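Local structure of gingipain R2 Pro-Domain (Porphyromonas gingivalis, 4IEF) at residues E77-K82 against V173-E178; R71-S76 against Q147-A152. The protein is the pro-domain of the Arg-specific cysteine protease gingipain R2 and probably keeps the enzyme latent and assists its folding. All blocks are in the same frame, centred on the assembly; numbering follows the deposited sequence.

Contact 1: residues E77-K82 against V173-E178; sequences ETRAMK and VSETAE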
loop_
_atom_site.group_PDB
_atom_site.type_symbol
_atom_site.label_atom_id
_atom_site.label_comp_id
_atom_site.label_asym_id
_atom_site.label_seq_id
_atom_site.Cartn_x
_atom_site.Cartn_y
_atom_site.Cartn_z
ATOM N N GLU A 77 -19.952 -1.472 -16.605
ATOM C CA GLU A 77 -19.713 -2.847 -16.171
ATOM C C GLU A 77 -19.542 -3.814 -17.353
ATOM O O GLU A 77 -18.852 -4.825 -17.208
ATOM C CB GLU A 77 -20.882 -3.325 -15.281
ATOM C CG GLU A 77 -21.018 -2.610 -13.941
ATOM C CD GLU A 77 -21.549 -1.186 -13.941
ATOM O OE1 GLU A 77 -22.393 -0.850 -14.804
ATOM O OE2 GLU A 77 -21.120 -0.405 -13.061
ATOM N N THR A 78 -20.192 -3.523 -18.505
ATOM C CA THR A 78 -20.188 -4.415 -19.669
ATOM C C THR A 78 -19.645 -3.813 -20.984
ATOM O O THR A 78 -19.230 -4.586 -21.853
ATOM C CB THR A 78 -21.621 -4.912 -19.943
ATOM O OG1 THR A 78 -22.489 -3.790 -20.101
ATOM C CG2 THR A 78 -22.147 -5.842 -18.850
ATOM N N ARG A 79 -19.687 -2.476 -21.168
ATOM C CA ARG A 79 -19.287 -1.890 -22.452
ATOM C C ARG A 79 -17.926 -1.190 -22.443
ATOM O O ARG A 79 -17.448 -0.731 -21.401
ATOM C CB ARG A 79 -20.365 -0.922 -22.962
ATOM C CG ARG A 79 -21.504 -1.644 -23.686
ATOM C CD ARG A 79 -22.742 -0.780 -23.850
ATOM N NE ARG A 79 -23.350 -0.443 -22.562
ATOM C CZ ARG A 79 -24.460 -0.993 -22.082
ATOM N NH1 ARG A 79 -25.120 -1.900 -22.791
ATOM N NH2 ARG A 79 -24.929 -0.625 -20.897
ATOM N N ALA A 80 -17.312 -1.121 -23.643
ATOM C CA ALA A 80 -16.034 -0.472 -23.910
ATOM C C ALA A 80 -16.202 1.033 -23.853
ATOM O O ALA A 80 -17.145 1.571 -24.436
ATOM C CB ALA A 80 -15.509 -0.894 -25.270
ATOM N N MET A 81 -15.313 1.711 -23.126
ATOM C CA MET A 81 -15.389 3.163 -22.961
ATOM C C MET A 81 -14.562 3.893 -24.015
ATOM O O MET A 81 -13.631 3.318 -24.592
ATOM C CB MET A 81 -14.922 3.579 -21.552
ATOM C CG MET A 81 -15.667 2.884 -20.410
ATOM S SD MET A 81 -17.431 3.269 -20.285
ATOM C CE MET A 81 -17.382 4.931 -19.662
ATOM N N LYS A 82 -14.923 5.155 -24.276
ATOM C CA LYS A 82 -14.209 6.031 -25.193
ATOM C C LYS A 82 -13.960 7.371 -24.503
ATOM O O LYS A 82 -14.683 7.738 -23.566
ATOM C CB LYS A 82 -14.947 6.223 -26.531
ATOM C CG LYS A 82 -16.250 7.021 -26.460
ATOM C CD LYS A 82 -16.764 7.387 -27.842
ATOM C CE LYS A 82 -18.101 8.086 -27.776
ATOM N NZ LYS A 82 -18.490 8.675 -29.082
ATOM N N VAL A 173 -15.868 11.009 -20.942
ATOM C CA VAL A 173 -15.613 9.570 -20.921
ATOM C C VAL A 173 -16.985 8.893 -20.894
ATOM O O VAL A 173 -17.723 9.022 -19.913
ATOM C CB VAL A 173 -14.666 9.126 -19.773
ATOM C CG1 VAL A 173 -14.494 7.606 -19.755
ATOM C CG2 VAL A 173 -13.303 9.819 -19.890
ATOM N N SER A 174 -17.347 8.242 -22.007
ATOM C CA SER A 174 -18.652 7.606 -22.193
ATOM C C SER A 174 -18.516 6.200 -22.764
ATOM O O SER A 174 -17.468 5.860 -23.320
ATOM C CB SER A 174 -19.511 8.457 -23.126
ATOM O OG SER A 174 -18.858 8.673 -24.364
ATOM N N GLU A 175 -19.581 5.389 -22.643
ATOM C CA GLU A 175 -19.596 4.015 -23.160
ATOM C C GLU A 175 -19.929 3.990 -24.647
ATOM O O GLU A 175 -20.577 4.904 -25.152
ATOM C CB GLU A 175 -20.559 3.106 -22.371
ATOM C CG GLU A 175 -21.923 3.688 -22.077
ATOM C CD GLU A 175 -22.916 2.686 -21.525
ATOM O OE1 GLU A 175 -22.880 2.383 -20.308
ATOM O OE2 GLU A 175 -23.760 2.225 -22.322
ATOM N N THR A 176 -19.438 2.954 -25.346
ATOM C CA THR A 176 -19.670 2.737 -26.778
ATOM C C THR A 176 -20.656 1.577 -26.964
ATOM O O THR A 176 -21.126 1.012 -25.977
ATOM C CB THR A 176 -18.341 2.455 -27.514
ATOM O OG1 THR A 176 -17.752 1.256 -27.013
ATOM C CG2 THR A 176 -17.361 3.591 -27.412
ATOM N N ALA A 177 -20.930 1.206 -28.231
ATOM C CA ALA A 177 -21.784 0.082 -28.625
ATOM C C ALA A 177 -20.982 -1.227 -28.585
ATOM O O ALA A 177 -21.524 -2.303 -28.824
ATOM C CB ALA A 177 -22.350 0.321 -30.024
ATOM N N GLU A 178 -19.686 -1.128 -28.283
ATOM C CA GLU A 178 -18.759 -2.257 -28.210
ATOM C C GLU A 178 -18.674 -2.876 -26.821
ATOM O O GLU A 178 -18.723 -2.170 -25.809
ATOM C CB GLU A 178 -17.350 -1.817 -28.617
ATOM C CG GLU A 178 -17.145 -1.657 -30.107
ATOM C CD GLU A 178 -15.962 -0.777 -30.453
ATOM O OE1 GLU A 178 -16.183 0.294 -31.064
ATOM O OE2 GLU A 178 -14.818 -1.148 -30.104
#

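Contact 2: residues R71-S76 against Q147-A152; sequences RSLAVS and QVVNFA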
loop_
_atom_site.group_PDB
_atom_site.type_symbol
_atom_site.label_atom_id
_atom_site.label_comp_id
_atom_site.label_asym_id
_atom_site.label_seq_id
_atom_site.Cartn_x
_atom_site.Cartn_y
_atom_site.Cartn_z
ATOM N N ARG A 71 -6.071 10.111 -13.902
ATOM C CA ARG A 71 -7.160 10.028 -12.934
ATOM C C ARG A 71 -8.015 8.800 -13.200
ATOM O O ARG A 71 -8.293 8.464 -14.357
ATOM C CB ARG A 71 -8.033 11.303 -12.950
ATOM C CG ARG A 71 -7.412 12.514 -12.261
ATOM C CD ARG A 71 -7.191 12.308 -10.768
ATOM N NE ARG A 71 -6.550 13.475 -10.160
ATOM C CZ ARG A 71 -7.205 14.486 -9.599
ATOM N NH1 ARG A 71 -8.532 14.475 -9.537
ATOM N NH2 ARG A 71 -6.539 15.511 -9.084
ATOM N N SER A 72 -8.442 8.144 -12.121
ATOM C CA SER A 72 -9.249 6.929 -12.180
ATOM C C SER A 72 -10.727 7.249 -12.134
ATOM O O SER A 72 -11.160 8.131 -11.381
ATOM C CB SER A 72 -8.878 5.983 -11.043
ATOM O OG SER A 72 -7.516 5.597 -11.135
ATOM N N LEU A 73 -11.503 6.523 -12.946
ATOM C CA LEU A 73 -12.945 6.688 -13.002
ATOM C C LEU A 73 -13.662 5.360 -12.878
ATOM O O LEU A 73 -13.210 4.358 -13.439
ATOM C CB LEU A 73 -13.382 7.363 -14.319
ATOM C CG LEU A 73 -12.937 8.809 -14.587
ATOM C CD1 LEU A 73 -13.075 9.141 -16.065
ATOM C CD2 LEU A 73 -13.728 9.807 -13.731
ATOM N N ALA A 74 -14.783 5.356 -12.138
ATOM C CA ALA A 74 -15.692 4.217 -12.057
ATOM C C ALA A 74 -16.472 4.222 -13.392
ATOM O O ALA A 74 -17.121 5.225 -13.709
ATOM C CB ALA A 74 -16.616 4.358 -10.848
ATOM N N VAL A 75 -16.302 3.175 -14.231
ATOM C CA VAL A 75 -16.897 3.141 -15.580
ATOM C C VAL A 75 -17.983 2.032 -15.742
ATOM O O VAL A 75 -18.413 1.436 -14.747
ATOM C CB VAL A 75 -15.794 3.027 -16.686
ATOM C CG1 VAL A 75 -14.921 4.281 -16.745
ATOM C CG2 VAL A 75 -14.937 1.772 -16.516
ATOM N N SER A 76 -18.437 1.792 -17.001
ATOM C CA SER A 76 -19.449 0.786 -17.354
ATOM C C SER A 76 -18.994 -0.621 -16.972
ATOM O O SER A 76 -17.809 -0.926 -17.026
ATOM C CB SER A 76 -19.775 0.839 -18.845
ATOM O OG SER A 76 -20.719 -0.158 -19.206
ATOM N N GLN A 147 -11.432 2.594 -14.967
ATOM C CA GLN A 147 -10.592 2.945 -16.107
ATOM C C GLN A 147 -9.925 4.300 -15.849
ATOM O O GLN A 147 -10.565 5.225 -15.339
ATOM C CB GLN A 147 -11.377 2.942 -17.428
ATOM C CG GLN A 147 -10.463 2.707 -18.631
ATOM C CD GLN A 147 -11.164 2.289 -19.896
ATOM O OE1 GLN A 147 -12.386 2.176 -19.959
ATOM N NE2 GLN A 147 -10.392 2.045 -20.943
ATOM N N VAL A 148 -8.633 4.400 -16.190
ATOM C CA VAL A 148 -7.852 5.618 -15.983
ATOM C C VAL A 148 -7.850 6.471 -17.256
ATOM O O VAL A 148 -7.548 5.967 -18.340
ATOM C CB VAL A 148 -6.412 5.301 -15.501
ATOM C CG1 VAL A 148 -5.571 6.573 -15.361
ATOM C CG2 VAL A 148 -6.434 4.525 -14.183
ATOM N N VAL A 149 -8.195 7.763 -17.106
ATOM C CA VAL A 149 -8.148 8.744 -18.189
ATOM C C VAL A 149 -6.812 9.524 -18.049
ATOM O O VAL A 149 -6.448 9.939 -16.947
ATOM C CB VAL A 149 -9.410 9.665 -18.281
ATOM C CG1 VAL A 149 -9.607 10.532 -17.035
ATOM C CG2 VAL A 149 -9.383 10.522 -19.547
ATOM N N ASN A 150 -6.068 9.662 -19.154
ATOM C CA ASN A 150 -4.785 10.372 -19.170
ATOM C C ASN A 150 -4.852 11.643 -20.009
ATOM O O ASN A 150 -5.267 11.609 -21.172
ATOM C CB ASN A 150 -3.664 9.469 -19.707
ATOM C CG ASN A 150 -3.745 8.060 -19.184
ATOM O OD1 ASN A 150 -3.613 7.819 -17.981
ATOM N ND2 ASN A 150 -4.058 7.115 -20.061
ATOM N N PHE A 151 -4.423 12.756 -19.415
ATOM C CA PHE A 151 -4.314 14.040 -20.101
ATOM C C PHE A 151 -2.875 14.243 -20.503
ATOM O O PHE A 151 -1.999 14.084 -19.655
ATOM C CB PHE A 151 -4.768 15.194 -19.196
ATOM C CG PHE A 151 -6.214 15.171 -18.777
ATOM C CD1 PHE A 151 -6.592 14.624 -17.556
ATOM C CD2 PHE A 151 -7.198 15.725 -19.592
ATOM C CE1 PHE A 151 -7.933 14.632 -17.154
ATOM C CE2 PHE A 151 -8.533 15.732 -19.192
ATOM C CZ PHE A 151 -8.891 15.187 -17.975
ATOM N N ALA A 152 -2.614 14.554 -21.780
ATOM C CA ALA A 152 -1.269 14.844 -22.281
ATOM C C ALA A 152 -1.265 16.325 -22.725
ATOM O O ALA A 152 -1.520 16.626 -23.895
ATOM C CB ALA A 152 -0.891 13.890 -23.412
#

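Contact 1: residues E77-K82 against V173-E178
Arg79 and Glu175 meet where strand 79-93 begins alongside the last part of strand 162-176, and their side chains cross obliquely. The bend of the arginine chain at chi3 (-65°) places NE, which forms a salt bridge with Glu175 OE2 at 2.7 Å. The guanidinium and carboxylate planes stand 38° apart, a twisted ion pair rather than a flat two-pronged one, and Thr78 OG1 sits above the centre of one guanidinium face. Thr176 O lies at the guanidinium edge, near its plane, 3.2 Å from Arg79 CD.

Thr176 does double duty. Its OG1 lies between the backbone N and the carbonyl carbon (chi1 63°) and donates to Ala80 O at 2.7 Å from above the carbonyl plane, while its own backbone N reaches the same oxygen; two bonds thus grip one acceptor. The pairing joins two strands of the large antiparallel sheet, and past Thr176 the chain turns a corner, yet Glu178 O still takes the N-H of Ala80 in a nearly straight bond.

Met81 starts out away from the other strand, but bends at chi2 and chi3 bring SD to 3.7 Å from Glu175 CA and CE to 3.9 Å from Val173 CG1. Lys82 instead runs extended beyond CG: its CB and CG lean on the methyl CG2 of Thr176, and CE passes 3.5 Å from Ser174 OG.

Contact 2: residues R71-S76 against Q147-A152
Gln147, Arg71 and Val149 lose the most surface where residues 71-76 lie against 147-152, and they do so in different ways. Gln147 meets the opposite segment with the root of its side chain: CB rests against both methyls of Val75, 3.8 Å from CG1 and 3.9 Å from CG2. Its CG stands anti to the backbone N (chi1 -155°), and the extended chain beyond carries the amide on to strand 133-141, where NE2 donates to Ser136 O. The backbone of Gln147 is paired in both directions with Leu73, N to O and O to N.

Arg71 and Val149 form the second hydrogen-bonded pair, with Val149 N to Arg71 O at 2.8 Å and the return bond, Arg71 N to Val149 O, longer at 3.1 Å. Besides the N-H, Arg71 O receives a CA-H...O contact from Val148 CA at 3.3 Å, and Val149 CG1 packs 3.6 Å from it. That methyl sits between the backbone N and the carbonyl carbon (chi1 62°), and it also meets Leu73 CD1 at 3.9 Å, the two branched side chains crossing on the face they share with Arg71 and Gln147. The arginine's charged end turns elsewhere, to a salt bridge with Glu54.

On the other face, Ser72 OG touches Val148 CG2 at 3.4 Å. This hydroxyl is hydrogen-bonded to an acidic side chain of a neighbouring protein chain, and Val148 packs on a basic one, so this face takes part in the assembly interface. Two hydrogen-bonded pairs flanking the non-hydrogen-bonded pair Ser72-Val148 give the regular ladder of an antiparallel beta-sheet, here between strands 69-74 and 144-157.

Contacts 1 and 2 show how one antiparallel sheet can be stitched together by strand pairs whose segments alternate along the chain: 71-76, 77-82, 147-152, then 173-178. Their centres are 12 Å apart. The first two segments follow one another directly, carrying the chain from strand 69-74 into strand 79-93, while strands 144-157 and 162-176 are successive and lie side by side in the sheet. Contact 2 is buried nearer the centre of the chain; contact 1 lies at the surface. Met81 of contact 1 packs on contact 2, with CB 3.3 Å from Gln147 OE1 and SD 3.7 Å from Ser76 CB, so the surface pair and the buried pair touch directly through Met81.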